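Local coordinates for putative branched chain amino acid ABC transporter, periplasmic amino acid-binding protein (Brucella ovis, PDB 4XFK), which probably serves as the periplasmic solute-binding component of an amino-acid ABC transport system and belongs to the leucine-binding protein family, at residues A[35-40]-A[278-283]; A[97-102]-A[126-131]; A[145-150]-A[378-383]; A[166-171]-A[219-224]; A[328-333]-A[346-351]. The protein carries 1 engineered substitution. One frame throughout, in Å; residues are numbered along the deposited sequence.

Contact 1: A[35-40]-A[278-283]; sequences VLYQLG and MAFAED
Tyr37 reaches straight across from helix 26-44, and its hydroxyl ends beside two side chains of helix 274-288, the carboxylate of Asp283 and the ring of Phe280. With CG anti to the backbone N (chi1 173°), the phenol is thrown off its own helix toward the partner, so a CA separation of 9.8 Å between Tyr37 and Asp283 is bridged by side chains alone. Tyr37 OH donates to Asp283 OD2 at 2.6 Å, a short hydrogen bond that takes the anti lone pair of the carboxylate, the one facing away from OD1. The ring and the carboxylate are turned 67° against each other. Phe280 comes in beside the same end of the phenol: its CE1 lies 3.8 Å from Tyr37 CE2, which sits in the plane of the Phe280 ring at its edge. The ring centroids are 6.0 Å apart, an oblique pairing rather than a stack. Asp283 OD2 also forms a salt bridge with Lys41, one turn further along helix 26-44, so the same oxygen ties two points of that helix to helix 274-288. Phe280 meets Phe268 edge-to-face and packs on Val300 of helix 296-312, while Leu36 and Leu39 turn to Ile55 of strand 54-59.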
# COMPACT_ATOMS: atom_id res chain seq x y z
N VAL A 35 1.01 11.12 -5.19
CA VAL A 35 1.49 11.16 -6.56
C VAL A 35 1.82 12.60 -6.99
O VAL A 35 2.88 12.86 -7.57
CB VAL A 35 0.47 10.49 -7.51
CG1 VAL A 35 0.85 10.70 -8.98
CG2 VAL A 35 0.38 9.00 -7.20
N LEU A 36 0.93 13.54 -6.69
CA LEU A 36 1.20 14.93 -7.04
C LEU A 36 2.40 15.44 -6.24
O LEU A 36 3.20 16.22 -6.75
CB LEU A 36 -0.02 15.81 -6.79
CG LEU A 36 -1.18 15.53 -7.76
CD1 LEU A 36 -2.33 16.50 -7.52
CD2 LEU A 36 -0.71 15.59 -9.20
N TYR A 37 2.53 15.00 -4.99
CA TYR A 37 3.70 15.41 -4.20
C TYR A 37 5.01 14.96 -4.86
O TYR A 37 5.90 15.78 -5.10
CB TYR A 37 3.60 14.86 -2.77
CG TYR A 37 4.84 15.09 -1.93
CD1 TYR A 37 4.98 16.24 -1.16
CD2 TYR A 37 5.86 14.15 -1.88
CE1 TYR A 37 6.11 16.45 -0.38
CE2 TYR A 37 6.99 14.34 -1.11
CZ TYR A 37 7.12 15.50 -0.36
OH TYR A 37 8.25 15.68 0.40
N GLN A 38 5.13 13.67 -5.16
CA GLN A 38 6.43 13.17 -5.61
C GLN A 38 6.71 13.44 -7.08
O GLN A 38 7.84 13.79 -7.45
CB GLN A 38 6.63 11.70 -5.25
CG GLN A 38 8.07 11.26 -5.44
CD GLN A 38 9.06 12.08 -4.62
OE1 GLN A 38 8.80 12.44 -3.48
NE2 GLN A 38 10.22 12.36 -5.21
N LEU A 39 5.70 13.29 -7.94
CA LEU A 39 5.89 13.74 -9.32
C LEU A 39 6.11 15.25 -9.36
O LEU A 39 6.81 15.76 -10.23
CB LEU A 39 4.72 13.34 -10.21
CG LEU A 39 4.50 11.84 -10.43
CD1 LEU A 39 3.42 11.62 -11.45
CD2 LEU A 39 5.78 11.15 -10.86
N GLY A 40 5.53 15.96 -8.39
CA GLY A 40 5.80 17.38 -8.26
C GLY A 40 7.27 17.65 -7.99
O GLY A 40 7.84 18.58 -8.56
N MET A 278 11.34 12.50 10.11
CA MET A 278 10.59 13.66 10.57
C MET A 278 10.61 14.80 9.55
O MET A 278 9.61 15.49 9.36
CB MET A 278 11.06 14.13 11.94
CG MET A 278 10.13 15.16 12.55
SD MET A 278 8.46 14.55 12.86
CE MET A 278 8.80 13.38 14.18
N ALA A 279 11.75 15.00 8.89
CA ALA A 279 11.84 16.06 7.89
C ALA A 279 10.88 15.79 6.73
O ALA A 279 10.26 16.71 6.20
CB ALA A 279 13.28 16.21 7.38
N PHE A 280 10.77 14.53 6.34
CA PHE A 280 9.81 14.16 5.31
C PHE A 280 8.37 14.44 5.75
O PHE A 280 7.59 14.99 4.99
CB PHE A 280 9.96 12.70 4.92
CG PHE A 280 8.82 12.19 4.09
CD1 PHE A 280 8.52 12.76 2.86
CD2 PHE A 280 8.02 11.16 4.56
CE1 PHE A 280 7.45 12.30 2.11
CE2 PHE A 280 6.96 10.70 3.81
CZ PHE A 280 6.67 11.27 2.58
N ALA A 281 8.03 14.07 6.98
CA ALA A 281 6.69 14.30 7.50
C ALA A 281 6.35 15.79 7.43
O ALA A 281 5.27 16.17 6.98
CB ALA A 281 6.56 13.80 8.93
N GLU A 282 7.29 16.63 7.85
CA GLU A 282 7.06 18.07 7.84
C GLU A 282 6.94 18.64 6.42
O GLU A 282 6.09 19.49 6.16
CB GLU A 282 8.16 18.79 8.62
CG GLU A 282 8.12 18.52 10.13
CD GLU A 282 6.91 19.12 10.81
OE1 GLU A 282 6.44 20.17 10.33
OE2 GLU A 282 6.41 18.55 11.81
N ASP A 283 7.78 18.17 5.51
CA ASP A 283 7.72 18.68 4.14
C ASP A 283 6.43 18.25 3.46
O ASP A 283 5.79 19.04 2.76
CB ASP A 283 8.92 18.23 3.31
CG ASP A 283 8.96 18.89 1.96
OD1 ASP A 283 9.26 20.10 1.90
OD2 ASP A 283 8.67 18.21 0.95

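Contact 2: A[97-102]-A[126-131]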
# COMPACT_ATOMS: atom_id res chain seq x y z
N ASP A 97 -5.00 -6.15 -18.31
CA ASP A 97 -5.21 -5.35 -19.51
C ASP A 97 -3.89 -4.79 -20.05
O ASP A 97 -3.67 -4.77 -21.27
CB ASP A 97 -6.21 -4.23 -19.27
CG ASP A 97 -7.63 -4.74 -19.08
OD1 ASP A 97 -7.88 -5.93 -19.40
OD2 ASP A 97 -8.49 -3.97 -18.61
N VAL A 98 -3.01 -4.35 -19.15
CA VAL A 98 -1.70 -3.86 -19.57
C VAL A 98 -0.85 -4.99 -20.15
O VAL A 98 -0.22 -4.84 -21.21
CB VAL A 98 -0.96 -3.15 -18.41
CG1 VAL A 98 0.50 -2.93 -18.78
CG2 VAL A 98 -1.67 -1.83 -18.09
N ARG A 99 -0.85 -6.15 -19.49
CA ARG A 99 -0.10 -7.30 -19.98
C ARG A 99 -0.54 -7.70 -21.38
O ARG A 99 0.29 -7.94 -22.27
CB ARG A 99 -0.21 -8.48 -19.02
CG ARG A 99 0.68 -9.66 -19.42
CD ARG A 99 0.45 -10.87 -18.54
NE ARG A 99 -0.91 -11.37 -18.71
CZ ARG A 99 -1.28 -12.17 -19.70
NH1 ARG A 99 -0.39 -12.56 -20.60
NH2 ARG A 99 -2.54 -12.58 -19.79
N LYS A 100 -1.85 -7.77 -21.59
CA LYS A 100 -2.36 -8.17 -22.90
C LYS A 100 -2.11 -7.12 -23.98
O LYS A 100 -1.79 -7.45 -25.12
CB LYS A 100 -3.84 -8.53 -22.81
CG LYS A 100 -4.05 -9.86 -22.08
CD LYS A 100 -5.51 -10.27 -22.09
CE LYS A 100 -6.37 -9.26 -21.35
NZ LYS A 100 -7.79 -9.70 -21.25
N TYR A 101 -2.23 -5.84 -23.62
CA TYR A 101 -1.91 -4.77 -24.55
C TYR A 101 -0.45 -4.89 -24.98
O TYR A 101 -0.12 -4.78 -26.17
CB TYR A 101 -2.16 -3.40 -23.89
CG TYR A 101 -1.74 -2.23 -24.76
CD1 TYR A 101 -2.64 -1.67 -25.68
CD2 TYR A 101 -0.46 -1.70 -24.69
CE1 TYR A 101 -2.26 -0.62 -26.49
CE2 TYR A 101 -0.07 -0.65 -25.52
CZ TYR A 101 -0.98 -0.11 -26.41
OH TYR A 101 -0.62 0.93 -27.22
N ASN A 102 0.42 -5.13 -24.01
CA ASN A 102 1.85 -5.19 -24.29
C ASN A 102 2.21 -6.33 -25.23
O ASN A 102 3.08 -6.17 -26.08
CB ASN A 102 2.64 -5.28 -22.99
CG ASN A 102 2.61 -3.97 -22.22
OD1 ASN A 102 2.23 -2.93 -22.77
ND2 ASN A 102 3.02 -4.02 -20.96
N LYS A 126 -0.04 -13.46 -11.29
CA LYS A 126 -0.25 -12.41 -12.29
C LYS A 126 0.99 -11.55 -12.53
O LYS A 126 0.92 -10.52 -13.19
CB LYS A 126 -1.43 -11.52 -11.92
CG LYS A 126 -2.79 -12.16 -12.13
CD LYS A 126 -3.90 -11.13 -12.00
CE LYS A 126 -5.25 -11.73 -12.39
NZ LYS A 126 -5.56 -12.93 -11.57
N CYS A 127 2.13 -11.96 -11.98
CA CYS A 127 3.40 -11.26 -12.16
C CYS A 127 3.75 -11.13 -13.65
O CYS A 127 3.62 -12.12 -14.39
CB CYS A 127 4.49 -12.05 -11.43
SG CYS A 127 6.18 -11.53 -11.74
N HIS A 128 4.18 -9.96 -14.08
CA HIS A 128 4.74 -9.80 -15.42
C HIS A 128 5.72 -8.64 -15.42
O HIS A 128 5.78 -7.85 -14.47
CB HIS A 128 3.66 -9.64 -16.50
CG HIS A 128 2.80 -8.43 -16.33
ND1 HIS A 128 3.03 -7.25 -17.02
CD2 HIS A 128 1.71 -8.22 -15.57
CE1 HIS A 128 2.11 -6.37 -16.67
NE2 HIS A 128 1.29 -6.93 -15.79
N PHE A 129 6.49 -8.54 -16.49
CA PHE A 129 7.64 -7.65 -16.52
C PHE A 129 7.26 -6.18 -16.42
O PHE A 129 8.02 -5.38 -15.88
CB PHE A 129 8.47 -7.91 -17.78
CG PHE A 129 9.71 -7.06 -17.88
CD1 PHE A 129 10.85 -7.38 -17.16
CD2 PHE A 129 9.73 -5.95 -18.70
CE1 PHE A 129 11.99 -6.60 -17.26
CE2 PHE A 129 10.87 -5.17 -18.81
CZ PHE A 129 12.00 -5.49 -18.09
N TYR A 130 6.09 -5.81 -16.92
CA TYR A 130 5.72 -4.40 -16.98
C TYR A 130 4.84 -3.94 -15.81
O TYR A 130 4.33 -2.82 -15.82
CB TYR A 130 5.12 -4.04 -18.35
CG TYR A 130 6.14 -4.13 -19.46
CD1 TYR A 130 7.00 -3.06 -19.72
CD2 TYR A 130 6.29 -5.29 -20.22
CE1 TYR A 130 7.97 -3.14 -20.73
CE2 TYR A 130 7.25 -5.38 -21.22
CZ TYR A 130 8.08 -4.31 -21.47
OH TYR A 130 9.03 -4.41 -22.46
N HIS A 131 4.67 -4.81 -14.82
CA HIS A 131 4.11 -4.43 -13.54
C HIS A 131 5.22 -4.36 -12.49
O HIS A 131 6.11 -5.23 -12.44
CB HIS A 131 3.04 -5.44 -13.08
CG HIS A 131 2.72 -5.38 -11.61
ND1 HIS A 131 3.36 -6.17 -10.68
CD2 HIS A 131 1.84 -4.62 -10.91
CE1 HIS A 131 2.90 -5.89 -9.47
NE2 HIS A 131 1.97 -4.96 -9.58
O HOH W 1 3.37 -6.76 -19.84
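His128 and Arg99, which bury the most surface here, join helix 88-104 to the loop between the last two strands, 111-114 and 131-133, of the five-stranded parallel sheet in this periplasmic binding protein. The imidazole lies under the aliphatic part of the arginine in a CH-pi contact: Arg99 CB stands 3.8 Å from the centroid of the His128 ring, almost on its normal. His131 CB covers the opposite face, so the ring is sandwiched between the arginine of the helix and the first residue of strand 131-133. Beyond CG the arginine chain bends at chi3 (65°) and carries its guanidinium off to a salt bridge with Glu96. The position of the imidazole is further fixed by a hydrogen bond between His128 NE2 and Thr95 OG1. Asn102 is third in buried surface; its OD1 accepts from the backbone N of Val110, while its ND2 packs 3.3 Å from Tyr130 CB, the Tyr130 hydroxyl going to Thr323. One water completes the junction, accepting from Asn102 ND2 at 3.0 Å and, weakly, from His128 ND1 at 2.9 Å.

Contact 3: A[145-150]-A[378-383]; sequences VAQGMK and KTFTGD. With ACT (acetate ion), chain C.
This is helix-on-sheet packing in the lobe of the binding protein built on the mixed sheet: helix 138-152 lies against strand 373-380, the axes of the short segments 9.2 Å apart and their directions 133° from parallel. Gly148 is the point of closest backbone approach, its CA 6.1 Å from that of Lys378. Into this site Phe380 pushes the far edge of its ring, with CZ 3.7 Å from Gly148 N, which lies at the edge in the ring plane. Gln147 adds its aliphatic part: CG, anti to the backbone N (chi1 -173°), meets Phe380 CZ at 3.8 Å. The chain then bends at chi2, and its amide, nearly perpendicular to the ring, turns away to bond Asp151 through NE2. Lys378 CG covers one face of the Phe380 ring, toward its rim, while the edge of the ring faces the helix. Neighbouring strand 350-360 pairs with this strand through the backbones of Val356 and Met354. Thr379, pointing elsewhere, binds an acetate ion, probably from the crystallisation liquor: Thr379 OG1 donates to acetate OXT at 2.8 Å.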
# COMPACT_ATOMS: atom_id res chain seq x y z
N VAL A 145 3.53 -7.50 11.19
CA VAL A 145 2.72 -7.04 12.31
C VAL A 145 2.72 -8.07 13.44
O VAL A 145 2.88 -7.73 14.62
CB VAL A 145 1.28 -6.60 11.90
CG1 VAL A 145 0.34 -7.79 11.69
CG2 VAL A 145 0.72 -5.64 12.94
N ALA A 146 2.59 -9.35 13.08
CA ALA A 146 2.54 -10.40 14.09
C ALA A 146 3.91 -10.61 14.75
O ALA A 146 4.02 -10.71 15.97
CB ALA A 146 2.03 -11.70 13.47
N GLN A 147 4.96 -10.67 13.93
CA GLN A 147 6.30 -10.85 14.48
C GLN A 147 6.72 -9.69 15.37
O GLN A 147 7.36 -9.89 16.40
CB GLN A 147 7.32 -11.07 13.36
CG GLN A 147 8.70 -11.43 13.88
CD GLN A 147 8.73 -12.78 14.56
OE1 GLN A 147 8.18 -13.75 14.05
NE2 GLN A 147 9.35 -12.84 15.73
N GLY A 148 6.38 -8.46 14.97
CA GLY A 148 6.68 -7.29 15.78
C GLY A 148 6.01 -7.36 17.14
O GLY A 148 6.63 -7.11 18.17
N MET A 149 4.72 -7.72 17.15
CA MET A 149 4.01 -7.92 18.41
C MET A 149 4.67 -9.01 19.27
O MET A 149 4.83 -8.84 20.49
CB MET A 149 2.55 -8.25 18.15
CG MET A 149 1.80 -7.09 17.53
SD MET A 149 0.10 -7.48 17.08
CE MET A 149 -0.63 -7.60 18.72
N LYS A 150 5.06 -10.11 18.63
CA LYS A 150 5.76 -11.19 19.33
C LYS A 150 7.08 -10.70 19.94
O LYS A 150 7.37 -11.00 21.10
CB LYS A 150 6.02 -12.35 18.38
CG LYS A 150 6.74 -13.53 19.02
CD LYS A 150 6.86 -14.67 18.02
CE LYS A 150 7.54 -15.89 18.62
NZ LYS A 150 7.40 -17.07 17.72
N LYS A 378 9.22 -1.26 16.59
CA LYS A 378 10.08 -2.24 15.93
C LYS A 378 10.19 -1.92 14.45
O LYS A 378 9.19 -1.72 13.78
CB LYS A 378 9.52 -3.66 16.11
CG LYS A 378 10.28 -4.75 15.35
CD LYS A 378 11.70 -4.90 15.86
CE LYS A 378 12.44 -6.01 15.11
NZ LYS A 378 13.86 -6.15 15.56
N THR A 379 11.42 -1.88 13.95
CA THR A 379 11.64 -1.73 12.52
C THR A 379 12.34 -2.97 11.99
O THR A 379 13.38 -3.37 12.50
CB THR A 379 12.49 -0.50 12.18
OG1 THR A 379 11.77 0.68 12.53
CG2 THR A 379 12.82 -0.47 10.69
N PHE A 380 11.74 -3.58 10.98
CA PHE A 380 12.36 -4.70 10.29
C PHE A 380 13.07 -4.17 9.06
O PHE A 380 12.52 -3.33 8.34
CB PHE A 380 11.31 -5.73 9.88
CG PHE A 380 10.68 -6.44 11.03
CD1 PHE A 380 11.38 -7.43 11.72
CD2 PHE A 380 9.39 -6.14 11.43
CE1 PHE A 380 10.81 -8.10 12.79
CE2 PHE A 380 8.80 -6.81 12.50
CZ PHE A 380 9.52 -7.79 13.19
N THR A 381 14.27 -4.65 8.80
CA THR A 381 15.02 -4.25 7.61
C THR A 381 14.31 -4.74 6.35
O THR A 381 13.39 -5.55 6.42
CB THR A 381 16.44 -4.84 7.60
OG1 THR A 381 16.34 -6.26 7.51
CG2 THR A 381 17.21 -4.46 8.85
N GLY A 382 14.74 -4.23 5.20
CA GLY A 382 14.25 -4.71 3.92
C GLY A 382 14.39 -6.23 3.78
O GLY A 382 13.44 -6.91 3.41
N ASP A 383 15.56 -6.76 4.13
CA ASP A 383 15.75 -8.20 4.06
C ASP A 383 14.82 -8.97 5.01
O ASP A 383 14.34 -10.06 4.68
CB ASP A 383 17.21 -8.56 4.35
CG ASP A 383 18.13 -8.22 3.19
OD1 ASP A 383 17.66 -8.23 2.03
OD2 ASP A 383 19.33 -7.93 3.42
C ACT C . 11.68 2.06 16.01
O ACT C . 11.98 1.48 17.08
OXT ACT C . 11.14 1.34 15.14
CH3 ACT C . 11.94 3.53 15.79

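Contact 4: A[166-171]-A[219-224]; sequences YSWGVD and GNWSND. With ACT (acetate ion), chain B.
Tyr166, Trp168 and Trp221 come together where helices 167-184 and 223-235 begin, just after parallel strands 158-164 and 215-218 of the periplasmic binding protein fold. Trp168 swings its indole toward the second segment with CG anti to the backbone N (chi1 161°), and Trp168 NE1 donates to Gly219 O at 2.8 Å. That bond is almost straight (177°) and lies in the indole plane, but it is tilted from the carbonyl plane. Tyr166, at the N-cap position, holds its ring between the backbone N and the carbonyl carbon (chi1 73°), carrying the hydroxyl to the second tryptophan. Trp221 takes a similar first torsion and gives its ring N-H to that hydroxyl, NE1 to Tyr166 OH being 3.0 Å and close to the indole plane. The two indoles are oblique, their five-membered rings 5.8 Å apart. All three aromatic side chains meet an acetate ion, probably from the crystallisation liquor, whose methyl lies over one face of Trp168. Ser88 OG and Glu118 N, from the parallel-sheet lobe, also bond it, consistent with the interlobe cleft where this family binds amino acids. The phenol is gripped twice: besides accepting from Trp221, Tyr166 OH donates to acetate O at 2.6 Å.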
# COMPACT_ATOMS: atom_id res chain seq x y z
N TYR A 166 -12.83 -10.30 -0.75
CA TYR A 166 -12.27 -10.15 -2.10
C TYR A 166 -10.81 -10.56 -2.02
O TYR A 166 -10.34 -10.95 -0.95
CB TYR A 166 -12.46 -8.74 -2.69
CG TYR A 166 -11.61 -7.62 -2.14
CD1 TYR A 166 -11.78 -7.14 -0.84
CD2 TYR A 166 -10.67 -6.98 -2.95
CE1 TYR A 166 -11.03 -6.08 -0.36
CE2 TYR A 166 -9.91 -5.92 -2.48
CZ TYR A 166 -10.09 -5.47 -1.18
OH TYR A 166 -9.35 -4.41 -0.70
N SER A 167 -10.08 -10.49 -3.14
CA SER A 167 -8.73 -11.05 -3.21
C SER A 167 -7.85 -10.63 -2.04
O SER A 167 -7.21 -11.47 -1.41
CB SER A 167 -8.05 -10.70 -4.54
OG SER A 167 -7.93 -9.31 -4.68
N TRP A 168 -7.86 -9.34 -1.72
CA TRP A 168 -7.02 -8.82 -0.64
C TRP A 168 -7.33 -9.46 0.72
O TRP A 168 -6.44 -9.95 1.41
CB TRP A 168 -7.15 -7.29 -0.55
CG TRP A 168 -6.72 -6.73 0.77
CD1 TRP A 168 -7.53 -6.13 1.70
CD2 TRP A 168 -5.39 -6.70 1.31
NE1 TRP A 168 -6.78 -5.73 2.78
CE2 TRP A 168 -5.47 -6.07 2.57
CE3 TRP A 168 -4.15 -7.16 0.86
CZ2 TRP A 168 -4.36 -5.88 3.39
CZ3 TRP A 168 -3.04 -6.97 1.67
CH2 TRP A 168 -3.15 -6.34 2.92
N GLY A 169 -8.60 -9.45 1.11
CA GLY A 169 -8.98 -9.97 2.41
C GLY A 169 -8.77 -11.46 2.55
O GLY A 169 -8.40 -11.95 3.62
N VAL A 170 -9.03 -12.19 1.47
CA VAL A 170 -8.76 -13.62 1.43
C VAL A 170 -7.27 -13.87 1.64
O VAL A 170 -6.89 -14.76 2.40
CB VAL A 170 -9.26 -14.21 0.11
CG1 VAL A 170 -8.75 -15.63 -0.10
CG2 VAL A 170 -10.78 -14.16 0.08
N ASP A 171 -6.42 -13.07 0.99
CA ASP A 171 -4.98 -13.23 1.17
C ASP A 171 -4.55 -12.94 2.61
O ASP A 171 -3.65 -13.61 3.13
CB ASP A 171 -4.20 -12.30 0.22
CG ASP A 171 -4.23 -12.77 -1.22
OD1 ASP A 171 -4.53 -13.94 -1.49
OD2 ASP A 171 -3.92 -11.93 -2.10
N GLY A 219 -7.20 -6.82 7.63
CA GLY A 219 -6.76 -5.96 6.53
C GLY A 219 -7.82 -4.96 6.10
O GLY A 219 -7.70 -4.36 5.04
N ASN A 220 -8.86 -4.76 6.91
CA ASN A 220 -9.94 -3.85 6.53
C ASN A 220 -9.45 -2.41 6.39
O ASN A 220 -8.45 -2.01 6.98
CB ASN A 220 -11.09 -3.92 7.54
CG ASN A 220 -11.88 -5.21 7.43
OD1 ASN A 220 -11.47 -6.16 6.76
ND2 ASN A 220 -13.03 -5.25 8.09
N TRP A 221 -10.18 -1.64 5.59
CA TRP A 221 -9.88 -0.24 5.37
C TRP A 221 -11.16 0.46 4.97
O TRP A 221 -12.21 -0.19 4.81
CB TRP A 221 -8.81 -0.07 4.29
CG TRP A 221 -9.12 -0.75 2.98
CD1 TRP A 221 -9.05 -2.09 2.72
CD2 TRP A 221 -9.52 -0.12 1.76
NE1 TRP A 221 -9.39 -2.33 1.41
CE2 TRP A 221 -9.68 -1.14 0.80
CE3 TRP A 221 -9.76 1.20 1.38
CZ2 TRP A 221 -10.07 -0.88 -0.51
CZ3 TRP A 221 -10.15 1.46 0.07
CH2 TRP A 221 -10.30 0.42 -0.86
N SER A 222 -11.10 1.78 4.82
CA SER A 222 -12.30 2.58 4.57
C SER A 222 -13.34 2.28 5.66
O SER A 222 -12.99 2.03 6.82
CB SER A 222 -12.85 2.32 3.16
OG SER A 222 -13.89 3.23 2.82
N ASN A 223 -14.62 2.32 5.30
CA ASN A 223 -15.68 2.08 6.28
C ASN A 223 -15.59 0.73 6.99
O ASN A 223 -15.99 0.61 8.15
CB ASN A 223 -17.04 2.25 5.62
CG ASN A 223 -17.20 3.60 4.99
OD1 ASN A 223 -17.44 3.72 3.78
ND2 ASN A 223 -17.03 4.63 5.80
N ASP A 224 -15.05 -0.27 6.31
CA ASP A 224 -14.95 -1.61 6.88
C ASP A 224 -13.98 -1.66 8.06
O ASP A 224 -14.04 -2.61 8.84
CB ASP A 224 -14.55 -2.62 5.82
CG ASP A 224 -15.68 -2.95 4.87
OD1 ASP A 224 -16.85 -2.65 5.19
OD2 ASP A 224 -15.40 -3.53 3.81
C ACT B . -6.17 -3.62 -1.54
O ACT B . -7.23 -3.93 -2.14
OXT ACT B . -5.10 -3.83 -2.16
CH3 ACT B . -6.20 -3.03 -0.17

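Contact 5: A[328-333]-A[346-351]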
# COMPACT_ATOMS: atom_id res chain seq x y z
N ALA A 328 15.79 0.02 -15.68
CA ALA A 328 16.36 0.97 -14.74
C ALA A 328 15.70 0.85 -13.35
O ALA A 328 16.37 0.99 -12.34
CB ALA A 328 16.26 2.39 -15.27
N ILE A 329 14.40 0.56 -13.30
CA ILE A 329 13.74 0.37 -12.01
C ILE A 329 14.33 -0.86 -11.32
O ILE A 329 14.65 -0.82 -10.13
CB ILE A 329 12.21 0.22 -12.13
CG1 ILE A 329 11.58 1.49 -12.72
CG2 ILE A 329 11.60 -0.06 -10.75
CD1 ILE A 329 10.13 1.29 -13.13
N GLU A 330 14.48 -1.95 -12.06
CA GLU A 330 15.10 -3.16 -11.51
C GLU A 330 16.47 -2.89 -10.91
O GLU A 330 16.83 -3.48 -9.89
CB GLU A 330 15.25 -4.23 -12.59
CG GLU A 330 13.94 -4.84 -13.06
CD GLU A 330 14.16 -6.01 -14.00
OE1 GLU A 330 15.20 -6.05 -14.69
OE2 GLU A 330 13.30 -6.91 -14.04
N ASN A 331 17.23 -2.01 -11.56
CA ASN A 331 18.61 -1.75 -11.18
C ASN A 331 18.78 -0.64 -10.15
O ASN A 331 19.87 -0.41 -9.65
CB ASN A 331 19.44 -1.38 -12.41
CG ASN A 331 19.47 -2.47 -13.46
OD1 ASN A 331 19.29 -3.64 -13.17
ND2 ASN A 331 19.71 -2.07 -14.71
N ALA A 332 17.69 0.07 -9.85
CA ALA A 332 17.78 1.29 -9.05
C ALA A 332 17.71 1.03 -7.55
O ALA A 332 17.06 0.09 -7.09
CB ALA A 332 16.68 2.25 -9.45
N SER A 333 18.36 1.90 -6.79
CA SER A 333 18.18 1.92 -5.34
C SER A 333 18.22 3.37 -4.90
O SER A 333 18.93 4.19 -5.48
CB SER A 333 19.27 1.11 -4.63
OG SER A 333 20.53 1.72 -4.82
N ASP A 346 13.02 -10.64 -9.72
CA ASP A 346 12.29 -11.88 -9.98
C ASP A 346 10.81 -11.66 -10.18
O ASP A 346 10.18 -12.29 -11.04
CB ASP A 346 12.46 -12.86 -8.82
CG ASP A 346 13.90 -13.12 -8.47
OD1 ASP A 346 14.63 -12.16 -8.15
OD2 ASP A 346 14.29 -14.31 -8.50
N ASP A 347 10.23 -10.78 -9.36
CA ASP A 347 8.78 -10.65 -9.27
C ASP A 347 8.33 -9.20 -9.30
O ASP A 347 7.14 -8.92 -9.37
CB ASP A 347 8.24 -11.36 -8.02
CG ASP A 347 8.86 -10.84 -6.71
OD1 ASP A 347 9.82 -10.05 -6.73
OD2 ASP A 347 8.36 -11.27 -5.65
N HIS A 348 9.29 -8.28 -9.26
CA HIS A 348 8.99 -6.84 -9.15
C HIS A 348 8.21 -6.47 -7.89
O HIS A 348 7.31 -5.63 -7.91
CB HIS A 348 8.35 -6.28 -10.43
CG HIS A 348 9.24 -6.37 -11.63
ND1 HIS A 348 8.80 -6.09 -12.90
CD2 HIS A 348 10.55 -6.69 -11.74
CE1 HIS A 348 9.80 -6.24 -13.75
NE2 HIS A 348 10.87 -6.61 -13.07
N GLN A 349 8.59 -7.11 -6.79
CA GLN A 349 8.20 -6.68 -5.46
C GLN A 349 9.32 -5.81 -4.88
O GLN A 349 10.47 -6.23 -4.83
CB GLN A 349 7.96 -7.90 -4.55
CG GLN A 349 7.71 -7.55 -3.10
CD GLN A 349 6.48 -6.67 -2.93
OE1 GLN A 349 5.37 -7.02 -3.34
NE2 GLN A 349 6.67 -5.51 -2.31
N ALA A 350 8.99 -4.59 -4.47
CA ALA A 350 9.99 -3.71 -3.87
C ALA A 350 10.43 -4.21 -2.50
O ALA A 350 9.66 -4.87 -1.78
CB ALA A 350 9.47 -2.28 -3.76
N LYS A 351 11.69 -3.91 -2.17
CA LYS A 351 12.32 -4.27 -0.90
C LYS A 351 12.52 -2.99 -0.09
O LYS A 351 13.13 -2.04 -0.57
CB LYS A 351 13.66 -4.96 -1.14
CG LYS A 351 14.32 -5.43 0.14
CD LYS A 351 15.29 -6.57 -0.11
CE LYS A 351 16.59 -6.09 -0.68
NZ LYS A 351 17.53 -7.25 -0.73
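The segment 328-333 is the last turn of helix 322-331 running out into a loop, and 346-351 is a loop leading into strand 350-360; their backbones stay apart, the nearest CA pair being Glu330 and His348 at 7.5 Å. His348 has a left-handed backbone conformation, both angles positive, and just ahead of it Asp347 OD1 accepts from Gln349 N at 3.2 Å, an Asx turn that shapes the loop around the histidine. Glu330 and His348 alone bridge the gap. The glutamate is extended beyond CG and brings OE2 to the edge of the imidazole, where His348 NE2 donates at 2.6 Å with an angle of 172°. The oxygen lies in the ring plane and offers its anti lone pair, while the carboxylate plane stands 75° from the ring. Glu330 OE2 also takes a salt bridge from Arg397, so two donors grip one oxygen, and this would probably favour its negative charge. The second ring nitrogen, His348 ND1, bonds His131 O, so bonds at both nitrogens fix the ring's rotation, and Phe132 stacks on the imidazole. The pair is a His-carboxylate hydrogen bond, here joining the end of a helix to the loop that enters a strand of the mixed sheet.

Overall arrangement
From the N terminus, helix 26-44 opens contact 1, whose long loop closes only at helix 274-288 and contains contacts 2 and 4. Contact 2 closes a short loop at the edge of the five-stranded parallel sheet; contact 4, later in the chain, joins the ends of two strand-to-helix connections in the mixed sheet. Contact 3 starts within the span of contact 1 and ends beyond it, so the two cross, and it encloses contacts 4 and 5. Contact 5 follows contact 1 in series. Contact 2 touches contact 5 through His131 and His348, linking the parallel sheet to the mixed one, and contact 5 meets contact 3 through the Lys351-Asp383 salt bridge.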